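Local coordinates for ankyrin repeat and SOCS BOX protein 11 (Homo sapiens, PDB 4UUC), which recognises substrates such as BIK, DIRAS2 and RPN1 for a cullin-5-RING E3 ubiquitin ligase that marks them for proteasomal degradation, at residues 40-45 / 65-70. Numbering follows the deposited sequence.
Sequences SLHEAC and GVTVHG
With CG opposite its carbonyl carbon (chi1 -79°), His42 carries its imidazole off the helix to meet Gly65 and Thr67. Thr67 likewise sets CG2 opposite its own carbonyl carbon, which brings the methyl over the ring. The chain is the ankyrin repeat domain of the protein. This is the histidine of the TPLH-like motif of an ankyrin repeat, here Ser-Leu-His at the start of the first helix of the second repeat. Segment 65-70 lies in the loop between helix 50-58 and helix 73-80, across the boundary from the second repeat to the third.

His42 NE2 donates to Gly65 O at 2.9 Å. The bond is bent, with an N-H...O angle of 134°. The donor stands well above the carbonyl plane, and the oxygen is tilted slightly from the ring plane. NE2 also makes a weak bond to Ala71 O, and ND1 accepts from Ser39 N. The buried ring is thus gripped through both nitrogens, which limits its rotation. With ND1 as acceptor and NE2 as donor, the ring is probably neutral.

The loop meets the ring in two ways, with Gly65 O near its edge and Thr67 CG2 over one face. Pro73 of helix 73-80 also touches His42.

Thr67 opens a type I turn that is closed by Gly70 N to Thr67 O at 3.0 Å. Its hydroxyl faces away from the imidazole and bonds to Ala71 N, with a weak bond from His69 N. The methyl makes a CH-pi contact with His42: CG2 lies 3.6 Å from the centroid of the ring, only 11° off its normal.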
ATOM      1  N   SER A  40      -9.200  19.253  -4.487  1.00 15.55           N
ATOM      2  CA  SER A  40      -8.150  19.374  -5.495  1.00 17.23           C
ATOM      3  C   SER A  40      -6.875  18.663  -5.040  1.00 17.22           C
ATOM      4  O   SER A  40      -6.155  18.079  -5.855  1.00 15.58           O
ATOM      5  CB  SER A  40      -7.864  20.844  -5.789  1.00 18.30           C
ATOM      6  OG  SER A  40      -8.982  21.449  -6.421  1.00 19.57           O
ATOM      7  N   LEU A  41      -6.602  18.697  -3.739  1.00 16.98           N
ATOM      8  CA  LEU A  41      -5.431  18.004  -3.199  1.00 20.68           C
ATOM      9  C   LEU A  41      -5.538  16.497  -3.420  1.00 20.36           C
ATOM     10  O   LEU A  41      -4.553  15.851  -3.783  1.00 14.87           O
ATOM     11  CB  LEU A  41      -5.255  18.302  -1.709  1.00 22.58           C
ATOM     12  CG  LEU A  41      -4.053  17.617  -1.046  1.00 16.95           C
ATOM     13  CD1 LEU A  41      -2.743  18.040  -1.708  1.00 14.74           C
ATOM     14  CD2 LEU A  41      -4.017  17.910   0.444  1.00 19.55           C
ATOM     15  N   HIS A  42      -6.727  15.938  -3.197  1.00 17.28           N
ATOM     16  CA  HIS A  42      -6.969  14.524  -3.485  1.00 17.43           C
ATOM     17  C   HIS A  42      -6.575  14.201  -4.926  1.00 16.53           C
ATOM     18  O   HIS A  42      -5.893  13.207  -5.180  1.00 15.93           O
ATOM     19  CB  HIS A  42      -8.439  14.142  -3.261  1.00 16.94           C
ATOM     20  CG  HIS A  42      -8.807  13.922  -1.826  1.00 19.38           C
ATOM     21  ND1 HIS A  42      -9.729  14.707  -1.169  1.00 22.03           N
ATOM     22  CD2 HIS A  42      -8.398  12.994  -0.929  1.00 20.38           C
ATOM     23  CE1 HIS A  42      -9.866  14.279   0.074  1.00 26.64           C
ATOM     24  NE2 HIS A  42      -9.069  13.239   0.246  1.00 17.66           N
ATOM     25  N   GLU A  43      -6.991  15.050  -5.868  1.00 15.29           N
ATOM     26  CA  GLU A  43      -6.739  14.786  -7.281  1.00 15.17           C
ATOM     27  C   GLU A  43      -5.260  14.953  -7.649  1.00 14.95           C
ATOM     28  O   GLU A  43      -4.727  14.157  -8.422  1.00 17.01           O
ATOM     29  CB  GLU A  43      -7.617  15.687  -8.154  1.00 18.08           C
ATOM     30  CG  GLU A  43      -9.103  15.516  -7.840  1.00 18.94           C
ATOM     31  CD  GLU A  43     -10.013  15.466  -9.057  1.00 28.74           C
ATOM     32  OE1 GLU A  43      -9.571  15.028 -10.142  1.00 37.79           O
ATOM     33  OE2 GLU A  43     -11.194  15.862  -8.921  1.00 28.83           O
ATOM     34  N   ALA A  44      -4.593  15.964  -7.099  1.00 15.11           N
ATOM     35  CA  ALA A  44      -3.156  16.126  -7.338  1.00 13.72           C
ATOM     36  C   ALA A  44      -2.384  14.906  -6.840  1.00 15.44           C
ATOM     37  O   ALA A  44      -1.476  14.420  -7.506  1.00 15.48           O
ATOM     38  CB  ALA A  44      -2.627  17.385  -6.665  1.00 14.96           C
ATOM     39  N   CYS A  45      -2.742  14.408  -5.664  1.00 16.41           N
ATOM     40  CA  CYS A  45      -2.004  13.291  -5.085  1.00 15.13           C
ATOM     41  C   CYS A  45      -2.272  11.991  -5.845  1.00 12.57           C
ATOM     42  O   CYS A  45      -1.380  11.161  -5.988  1.00 15.18           O
ATOM     43  CB  CYS A  45      -2.357  13.137  -3.606  1.00 16.34           C
ATOM     44  SG  CYS A  45      -1.665  14.456  -2.585  1.00 19.66           S
ATOM     45  N   GLY A  65      -7.876  15.331   4.741  1.00 22.55           N
ATOM     46  CA  GLY A  65      -9.249  15.306   4.266  1.00 22.57           C
ATOM     47  C   GLY A  65      -9.668  13.928   3.791  1.00 25.64           C
ATOM     48  O   GLY A  65      -8.887  13.220   3.164  1.00 21.85           O
ATOM     49  N   VAL A  66     -10.909  13.552   4.085  1.00 19.35           N
ATOM     50  CA  VAL A  66     -11.411  12.216   3.773  1.00 22.53           C
ATOM     51  C   VAL A  66     -12.569  12.278   2.784  1.00 26.84           C
ATOM     52  O   VAL A  66     -13.507  13.059   2.959  1.00 21.54           O
ATOM     53  CB  VAL A  66     -11.869  11.482   5.056  1.00 25.11           C
ATOM     54  CG1 VAL A  66     -12.241  10.048   4.750  1.00 21.88           C
ATOM     55  CG2 VAL A  66     -10.773  11.523   6.111  1.00 24.77           C
ATOM     56  N   THR A  67     -12.492  11.458   1.737  1.00 22.09           N
ATOM     57  CA  THR A  67     -13.568  11.353   0.757  1.00 22.96           C
ATOM     58  C   THR A  67     -14.684  10.460   1.295  1.00 26.06           C
ATOM     59  O   THR A  67     -14.522   9.805   2.324  1.00 19.70           O
ATOM     60  CB  THR A  67     -13.083  10.769  -0.580  1.00 24.03           C
ATOM     61  OG1 THR A  67     -12.808   9.372  -0.419  1.00 24.85           O
ATOM     62  CG2 THR A  67     -11.832  11.493  -1.081  1.00 20.96           C
ATOM     63  N   VAL A  68     -15.806  10.424   0.583  1.00 31.27           N
ATOM     64  CA  VAL A  68     -16.938   9.590   0.978  1.00 30.73           C
ATOM     65  C   VAL A  68     -16.535   8.121   1.061  1.00 33.23           C
ATOM     66  O   VAL A  68     -17.098   7.361   1.849  1.00 35.96           O
ATOM     67  CB  VAL A  68     -18.119   9.745  -0.009  1.00 31.89           C
ATOM     68  CG1 VAL A  68     -19.217   8.720   0.274  1.00 41.67           C
ATOM     69  CG2 VAL A  68     -18.685  11.155   0.064  1.00 31.97           C
ATOM     70  N   HIS A  69     -15.556   7.727   0.253  1.00 27.08           N
ATOM     71  CA  HIS A  69     -15.111   6.337   0.201  1.00 32.78           C
ATOM     72  C   HIS A  69     -13.924   6.050   1.130  1.00 24.77           C
ATOM     73  O   HIS A  69     -13.368   4.952   1.110  1.00 32.24           O
ATOM     74  CB  HIS A  69     -14.749   5.967  -1.237  1.00 38.98           C
ATOM     75  CG  HIS A  69     -15.915   6.008  -2.177  1.00 53.47           C
ATOM     76  ND1 HIS A  69     -15.796   6.395  -3.495  1.00 57.80           N
ATOM     77  CD2 HIS A  69     -17.223   5.711  -1.988  1.00 48.33           C
ATOM     78  CE1 HIS A  69     -16.981   6.334  -4.077  1.00 52.35           C
ATOM     79  NE2 HIS A  69     -17.863   5.922  -3.184  1.00 58.19           N
ATOM     80  N   GLY A  70     -13.543   7.036   1.941  1.00 22.04           N
ATOM     81  CA  GLY A  70     -12.540   6.836   2.976  1.00 23.10           C
ATOM     82  C   GLY A  70     -11.113   7.051   2.507  1.00 18.53           C
ATOM     83  O   GLY A  70     -10.165   6.580   3.142  1.00 22.17           O
TER